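Local coordinates for protein MstE (Scytonema sp. PCC 10023, PDB 6SBF) that acts as a monodomain type II terpene cyclase that probably folds linear isoprenoid chains into the fused rings of merosterols, at residues Thr219-Glu224 with Trp270-Leu274; Glu239-Gly245 with Leu274-Asn278. The protein carries 1 engineered substitution. All blocks are in the same frame, centred on the assembly; numbering follows the deposited sequence.

Interaction 1 joins residues 219-224 of helix 215-229 to residues 270-274 of helix 265-275. Interaction 2 sets residues 239-245 of helix 235-248 against residues 274-278, where that same helix 265-275 runs out into a turn. Helices 215-229 and 235-248 follow each other in the chain, and both contacts use the later helix, 265-275. Their centres lie about 7 Å apart, and Leu274 belongs to both. Thr219 of interaction 1 also meets Trp244 of interaction 2, so the three helices pack as one group. The group probably forms part of the alpha6-alpha6 barrel of this protein, within the region related to the C-terminal domain of squalene-hopene cyclase.

Interaction 1. Residues Thr219-Glu224 with Trp270-Leu274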
ATOM      1  N   THR A 219       1.766   3.709   8.746  1.00 10.75           N
ATOM      2  CA  THR A 219       2.769   3.618   9.818  1.00 11.41           C
ATOM      3  C   THR A 219       3.946   2.759   9.325  1.00 11.98           C
ATOM      4  O   THR A 219       5.112   3.137   9.518  1.00 12.42           O
ATOM      5  CB  THR A 219       2.140   3.073  11.095  1.00 11.49           C
ATOM      6  OG1 THR A 219       1.090   3.973  11.506  1.00 12.56           O
ATOM      7  CG2 THR A 219       3.170   2.948  12.211  1.00 12.43           C
ATOM      8  N   ALA A 220       3.671   1.595   8.757  1.00 11.76           N
ATOM      9  CA  ALA A 220       4.766   0.708   8.270  1.00 11.05           C
ATOM     10  C   ALA A 220       5.555   1.446   7.190  1.00 10.91           C
ATOM     11  O   ALA A 220       6.784   1.443   7.227  1.00 12.01           O
ATOM     12  CB  ALA A 220       4.181  -0.557   7.707  1.00 12.24           C
ATOM     13  N   LEU A 221       4.882   2.040   6.202  1.00 10.82           N
ATOM     14  CA  LEU A 221       5.610   2.686   5.106  1.00 11.54           C
ATOM     15  C   LEU A 221       6.457   3.830   5.629  1.00 11.93           C
ATOM     16  O   LEU A 221       7.569   4.057   5.159  1.00 12.04           O
ATOM     17  CB  LEU A 221       4.632   3.151   4.043  1.00 12.01           C
ATOM     18  CG  LEU A 221       4.050   2.055   3.156  1.00 12.81           C
ATOM     19  CD1 LEU A 221       2.917   2.575   2.353  1.00 15.82           C
ATOM     20  CD2 LEU A 221       5.121   1.412   2.274  1.00 14.72           C
ATOM     21  N   THR A 222       5.934   4.617   6.557  1.00 11.78           N
ATOM     22  CA  THR A 222       6.690   5.776   7.081  1.00 11.74           C
ATOM     23  C   THR A 222       7.910   5.282   7.860  1.00 11.43           C
ATOM     24  O   THR A 222       9.037   5.802   7.640  1.00 12.59           O
ATOM     25  CB  THR A 222       5.817   6.690   7.934  1.00 12.10           C
ATOM     26  OG1 THR A 222       4.693   7.177   7.184  1.00 12.78           O
ATOM     27  CG2 THR A 222       6.646   7.859   8.393  1.00 13.49           C
ATOM     28  N   ALA A 223       7.707   4.330   8.762  1.00 11.65           N
ATOM     29  CA  ALA A 223       8.828   3.810   9.551  1.00 12.31           C
ATOM     30  C   ALA A 223       9.891   3.190   8.619  1.00 12.10           C
ATOM     31  O   ALA A 223      11.106   3.334   8.883  1.00 13.22           O
ATOM     32  CB  ALA A 223       8.340   2.830  10.555  1.00 12.72           C
ATOM     33  N   GLU A 224       9.444   2.502   7.571  1.00 12.06           N
ATOM     34  CA  GLU A 224      10.405   1.907   6.616  1.00 12.77           C
ATOM     35  C   GLU A 224      11.195   3.014   5.921  1.00 13.35           C
ATOM     36  O   GLU A 224      12.433   2.857   5.703  1.00 15.16           O
ATOM     37  CB  GLU A 224       9.650   1.088   5.572  1.00 13.26           C
ATOM     38  CG  GLU A 224       9.176  -0.263   6.044  1.00 14.20           C
ATOM     39  CD  GLU A 224       8.273  -1.007   5.064  1.00 15.24           C
ATOM     40  OE1 GLU A 224       7.877  -0.406   4.005  1.00 18.33           O
ATOM     41  OE2 GLU A 224       7.954  -2.180   5.368  1.00 18.70           O
ATOM     42  N   TRP A 270       0.457  -5.503   7.081  1.00 10.87           N
ATOM     43  CA  TRP A 270       1.227  -4.264   7.224  1.00 11.08           C
ATOM     44  C   TRP A 270       1.858  -4.193   8.620  1.00 11.55           C
ATOM     45  O   TRP A 270       2.988  -3.684   8.734  1.00 12.29           O
ATOM     46  CB  TRP A 270       0.376  -3.028   6.863  1.00 11.48           C
ATOM     47  CG  TRP A 270       0.299  -2.826   5.377  1.00 12.18           C
ATOM     48  CD1 TRP A 270      -0.746  -3.002   4.515  1.00 13.59           C
ATOM     49  CD2 TRP A 270       1.415  -2.412   4.554  1.00 11.72           C
ATOM     50  NE1 TRP A 270      -0.368  -2.714   3.234  1.00 13.60           N
ATOM     51  CE2 TRP A 270       0.954  -2.389   3.216  1.00 12.61           C
ATOM     52  CE3 TRP A 270       2.742  -2.109   4.805  1.00 12.60           C
ATOM     53  CZ2 TRP A 270       1.800  -2.012   2.163  1.00 14.25           C
ATOM     54  CZ3 TRP A 270       3.552  -1.707   3.779  1.00 13.28           C
ATOM     55  CH2 TRP A 270       3.094  -1.688   2.486  1.00 14.55           C
ATOM     56  N   CYS A 271       1.145  -4.631   9.658  1.00 11.61           N
ATOM     57  CA  CYS A 271       1.751  -4.617  10.997  1.00 12.03           C
ATOM     58  C   CYS A 271       2.973  -5.544  11.026  1.00 11.89           C
ATOM     59  O   CYS A 271       3.972  -5.211  11.699  1.00 12.94           O
ATOM     60  CB  CYS A 271       0.702  -4.993  12.019  1.00 13.22           C
ATOM     61  SG  CYS A 271       1.162  -4.658  13.709  1.00 15.81           S
ATOM     62  N   LEU A 272       2.900  -6.674  10.370  1.00 11.62           N
ATOM     63  CA  LEU A 272       4.043  -7.625  10.313  1.00 12.25           C
ATOM     64  C   LEU A 272       5.233  -6.913   9.664  1.00 12.05           C
ATOM     65  O   LEU A 272       6.374  -7.022  10.207  1.00 13.68           O
ATOM     66  CB  LEU A 272       3.600  -8.890   9.614  1.00 12.81           C
ATOM     67  CG  LEU A 272       4.678  -9.938   9.374  1.00 13.05           C
ATOM     68  CD1 LEU A 272       5.374 -10.296  10.673  1.00 14.20           C
ATOM     69  CD2 LEU A 272       4.098 -11.158   8.689  1.00 13.55           C
ATOM     70  N   ARG A 273       5.027  -6.170   8.582  1.00 12.39           N
ATOM     71  CA  ARG A 273       6.137  -5.442   7.962  1.00 13.28           C
ATOM     72  C   ARG A 273       6.705  -4.414   8.973  1.00 13.03           C
ATOM     73  O   ARG A 273       7.938  -4.292   9.068  1.00 13.97           O
ATOM     74  CB  ARG A 273       5.680  -4.715   6.713  1.00 14.91           C
ATOM     75  CG  ARG A 273       5.605  -5.632   5.552  1.00 17.19           C
ATOM     76  CD  ARG A 273       5.326  -4.920   4.238  1.00 17.37           C
ATOM     77  NE  ARG A 273       6.230  -3.845   3.782  1.00 15.31           N
ATOM     78  CZ  ARG A 273       6.335  -3.447   2.505  1.00 15.08           C
ATOM     79  NH1 ARG A 273       5.783  -4.142   1.532  1.00 16.77           N
ATOM     80  NH2 ARG A 273       6.998  -2.344   2.196  1.00 16.80           N
ATOM     81  N   LEU A 274       5.853  -3.696   9.665  1.00 12.08           N
ATOM     82  CA  LEU A 274       6.321  -2.714  10.673  1.00 12.44           C
ATOM     83  C   LEU A 274       7.205  -3.408  11.714  1.00 12.38           C
ATOM     84  O   LEU A 274       8.276  -2.870  12.095  1.00 14.42           O
ATOM     85  CB  LEU A 274       5.110  -2.058  11.310  1.00 12.69           C
ATOM     86  CG  LEU A 274       5.380  -1.150  12.514  1.00 13.35           C
ATOM     87  CD1 LEU A 274       6.292   0.002  12.234  1.00 13.52           C
ATOM     88  CD2 LEU A 274       4.018  -0.630  13.016  1.00 14.01           C
TER
HETATM   89  O   HOH W   1       9.478  -3.728   6.915  1.00 21.33           O
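Segments 219-224 and 270-274, parts of helices 215-229 and 265-275, run side by side in the same direction, with axes 8.6 Å apart at closest approach and inclined by 23°, and with Ala220 nearest Leu274 in the backbone register. The small side chain of Ala220 lets the helices come close. Its CB lies 3.6 Å from Trp270 CE3 and also touches Leu274 CB. Leu221 reaches the far end of the same indole, with CD2 3.7 Å from Trp270 CH2. On the other flank the branches of Leu274 part: CD1 meets Ala223 CB and CD2 meets Thr219 CG2. The Thr219 hydroxyl, OG1, hydrogen-bonds to the backbone O of His215 and the backbone N of Trp207.

Helix 235-248 comes between the two in the chain, and a parallel pair separated in this way is consistent with one layer of an alpha6-alpha6 barrel. At one end of the contact a salt bridge joins them. Arg273 grips Glu224 side-on, with NH2 2.8 Å from OE1 and NE 2.9 Å from OE2. Both bonds are nearly straight and reach the syn sides of the carboxylate, whose plane is 25° from that of the guanidinium. The bend of the arginine chain at chi3 (57°) swings the guanidinium over toward Trp270, whose CZ3 lies against one of its faces. A water bridges Glu224 OE2 and the backbone O of Arg273. A leucine in place of Arg273 would probably leave the Glu224 carboxylate without its positive mate, with the bridging water as its remaining partner in this contact. Beyond this pair, Arg273 NH1 makes a weak hydrogen bond to Asn358 on helix 350-363.

Interaction 2. Residues Glu239-Gly245 with Leu274-Asn278; sequences EQAVAWG and LLLLN
The side chain of Leu274 packs as a knob into the hole formed by Ala241, Val242, Trp244 and Gly245 on helix 235-248. Its CD2 lies 3.4 Å from Ala241 O and meets the edge of the Trp244 ring at CE3, 3.8 Å away. Gly245 gives this methyl room, since a CB there would clash with it. Leu275 follows and rests its CD2 methyl against the backbone of the same helix, 3.8 Å from Val242 O.

A type I beta turn from Leu275 to Asn278 then brings the chain round. Leu277 sets CB against Val242 CG2 at 4.0 Å. Asn278 packs its CB on the other branch of Val242, CG1. Its chi1 of 179° holds CG anti to the backbone N, which extends the amide to Glu239. There ND2 donates to Glu239 OE1 at 2.9 Å, a nearly straight bond between planes that stand almost perpendicular. A water links Glu239 OE2 to the backbone O of Leu277, and Gln235 also binds OE2. Asn278 OD1 accepts from the backbone N of Val280 and Asp281. Helix 282-298 packs on Val242 and Leu275 through Val284, while helix 215-229 meets Trp244 through Thr219 and Leu277 through Ala223.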
ATOM      1  N   GLU A 239      11.277   3.226  16.686  1.00 13.80           N
ATOM      2  CA  GLU A 239      11.028   2.306  17.813  1.00 14.70           C
ATOM      3  C   GLU A 239       9.632   2.572  18.397  1.00 14.42           C
ATOM      4  O   GLU A 239       8.985   1.651  18.853  1.00 15.40           O
ATOM      5  CB  GLU A 239      12.138   2.422  18.868  1.00 17.48           C
ATOM      6  CG  GLU A 239      13.482   1.977  18.366  1.00 20.24           C
ATOM      7  CD  GLU A 239      13.610   0.558  17.884  1.00 21.61           C
ATOM      8  OE1 GLU A 239      12.794  -0.328  18.262  1.00 23.42           O
ATOM      9  OE2 GLU A 239      14.594   0.311  17.138  1.00 25.84           O
ATOM     10  N   GLN A 240       9.235   3.836  18.451  1.00 14.75           N
ATOM     11  CA  GLN A 240       7.870   4.137  18.988  1.00 14.66           C
ATOM     12  C   GLN A 240       6.802   3.520  18.059  1.00 13.72           C
ATOM     13  O   GLN A 240       5.793   3.003  18.553  1.00 14.81           O
ATOM     14  CB  GLN A 240       7.599   5.623  19.129  1.00 16.81           C
ATOM     15  CG  GLN A 240       6.463   5.786  20.148  1.00 20.38           C
ATOM     16  CD  GLN A 240       5.876   7.176  20.219  1.00 23.21           C
ATOM     17  OE1 GLN A 240       6.251   8.089  19.458  1.00 23.39           O
ATOM     18  NE2 GLN A 240       4.937   7.321  21.163  1.00 25.31           N
ATOM     19  N   ALA A 241       7.022   3.590  16.757  1.00 13.08           N
ATOM     20  CA  ALA A 241       6.099   2.974  15.809  1.00 13.60           C
ATOM     21  C   ALA A 241       6.050   1.463  15.999  1.00 12.51           C
ATOM     22  O   ALA A 241       4.977   0.828  15.938  1.00 12.99           O
ATOM     23  CB  ALA A 241       6.470   3.395  14.416  1.00 13.93           C
ATOM     24  N   VAL A 242       7.222   0.837  16.164  1.00 13.37           N
ATOM     25  CA  VAL A 242       7.255  -0.619  16.434  1.00 13.68           C
ATOM     26  C   VAL A 242       6.497  -0.947  17.734  1.00 13.63           C
ATOM     27  O   VAL A 242       5.743  -1.921  17.757  1.00 14.36           O
ATOM     28  CB  VAL A 242       8.710  -1.129  16.474  1.00 13.61           C
ATOM     29  CG1 VAL A 242       8.784  -2.553  16.970  1.00 15.90           C
ATOM     30  CG2 VAL A 242       9.373  -1.021  15.107  1.00 15.05           C
ATOM     31  N   ALA A 243       6.685  -0.166  18.781  1.00 13.71           N
ATOM     32  CA  ALA A 243       5.959  -0.385  20.050  1.00 15.10           C
ATOM     33  C   ALA A 243       4.441  -0.259  19.808  1.00 14.84           C
ATOM     34  O   ALA A 243       3.690  -1.049  20.397  1.00 15.85           O
ATOM     35  CB  ALA A 243       6.424   0.603  21.096  1.00 16.89           C
ATOM     36  N   TRP A 244       4.031   0.716  19.007  1.00 13.62           N
ATOM     37  CA  TRP A 244       2.591   0.842  18.655  1.00 14.07           C
ATOM     38  C   TRP A 244       2.135  -0.444  17.933  1.00 13.02           C
ATOM     39  O   TRP A 244       1.076  -0.994  18.229  1.00 13.77           O
ATOM     40  CB  TRP A 244       2.356   2.100  17.826  1.00 13.91           C
ATOM     41  CG  TRP A 244       0.959   2.173  17.252  1.00 14.11           C
ATOM     42  CD1 TRP A 244      -0.115   2.800  17.830  1.00 15.43           C
ATOM     43  CD2 TRP A 244       0.512   1.711  15.975  1.00 13.82           C
ATOM     44  NE1 TRP A 244      -1.199   2.717  17.024  1.00 16.09           N
ATOM     45  CE2 TRP A 244      -0.852   2.055  15.880  1.00 14.41           C
ATOM     46  CE3 TRP A 244       1.148   1.093  14.887  1.00 13.77           C
ATOM     47  CZ2 TRP A 244      -1.597   1.855  14.736  1.00 15.01           C
ATOM     48  CZ3 TRP A 244       0.407   0.865  13.746  1.00 13.39           C
ATOM     49  CH2 TRP A 244      -0.945   1.204  13.704  1.00 15.41           C
ATOM     50  N   GLY A 245       2.924  -0.932  16.980  1.00 13.49           N
ATOM     51  CA  GLY A 245       2.578  -2.167  16.244  1.00 14.10           C
ATOM     52  C   GLY A 245       2.426  -3.353  17.176  1.00 13.68           C
ATOM     53  O   GLY A 245       1.547  -4.192  16.998  1.00 14.17           O
ATOM     54  N   LEU A 274       5.853  -3.696   9.665  1.00 12.08           N
ATOM     55  CA  LEU A 274       6.321  -2.714  10.673  1.00 12.44           C
ATOM     56  C   LEU A 274       7.205  -3.408  11.714  1.00 12.38           C
ATOM     57  O   LEU A 274       8.276  -2.870  12.095  1.00 14.42           O
ATOM     58  CB  LEU A 274       5.110  -2.058  11.310  1.00 12.69           C
ATOM     59  CG  LEU A 274       5.380  -1.150  12.514  1.00 13.35           C
ATOM     60  CD1 LEU A 274       6.292   0.002  12.234  1.00 13.52           C
ATOM     61  CD2 LEU A 274       4.018  -0.630  13.016  1.00 14.01           C
ATOM     62  N   LEU A 275       6.811  -4.564  12.163  1.00 12.32           N
ATOM     63  CA  LEU A 275       7.508  -5.286  13.258  1.00 14.06           C
ATOM     64  C   LEU A 275       8.876  -5.837  12.790  1.00 14.48           C
ATOM     65  O   LEU A 275       9.683  -6.179  13.632  1.00 16.37           O
ATOM     66  CB  LEU A 275       6.648  -6.404  13.841  1.00 15.03           C
ATOM     67  CG  LEU A 275       5.380  -5.941  14.581  1.00 17.92           C
ATOM     68  CD1 LEU A 275       4.537  -7.146  14.909  1.00 22.05           C
ATOM     69  CD2 LEU A 275       5.716  -5.127  15.801  1.00 21.64           C
ATOM     70  N   LEU A 276       9.143  -5.886  11.484  1.00 14.21           N
ATOM     71  CA  LEU A 276      10.470  -6.295  10.976  1.00 14.68           C
ATOM     72  C   LEU A 276      11.488  -5.201  11.226  1.00 15.68           C
ATOM     73  O   LEU A 276      12.696  -5.470  11.022  1.00 18.69           O
ATOM     74  CB  LEU A 276      10.367  -6.603   9.504  1.00 15.90           C
ATOM     75  CG  LEU A 276       9.524  -7.844   9.201  1.00 19.40           C
ATOM     76  CD1 LEU A 276       9.349  -7.964   7.727  1.00 24.10           C
ATOM     77  CD2 LEU A 276      10.244  -9.095   9.733  1.00 24.04           C
ATOM     78  N   LEU A 277      11.084  -4.014  11.669  1.00 15.54           N
ATOM     79  CA  LEU A 277      12.066  -2.912  11.848  1.00 16.95           C
ATOM     80  C   LEU A 277      12.784  -2.982  13.191  1.00 17.46           C
ATOM     81  O   LEU A 277      13.651  -2.137  13.410  1.00 22.14           O
ATOM     82  CB  LEU A 277      11.363  -1.570  11.630  1.00 14.12           C
ATOM     83  CG  LEU A 277      10.809  -1.412  10.224  1.00 15.64           C
ATOM     84  CD1 LEU A 277      10.032  -0.112  10.112  1.00 16.20           C
ATOM     85  CD2 LEU A 277      11.903  -1.457   9.138  1.00 17.93           C
ATOM     86  N   ASN A 278      12.483  -3.972  13.996  1.00 16.90           N
ATOM     87  CA  ASN A 278      13.231  -4.261  15.234  1.00 17.97           C
ATOM     88  C   ASN A 278      13.536  -5.749  15.228  1.00 19.18           C
ATOM     89  O   ASN A 278      12.641  -6.550  15.262  1.00 20.93           O
ATOM     90  CB  ASN A 278      12.472  -3.832  16.497  1.00 19.51           C
ATOM     91  CG  ASN A 278      13.247  -4.149  17.764  1.00 20.17           C
ATOM     92  OD1 ASN A 278      13.660  -5.278  17.949  1.00 25.99           O
ATOM     93  ND2 ASN A 278      13.484  -3.152  18.582  1.00 23.37           N
TER
HETATM   94  O   HOH W   2      15.366  -1.548  15.577  1.00 29.54           O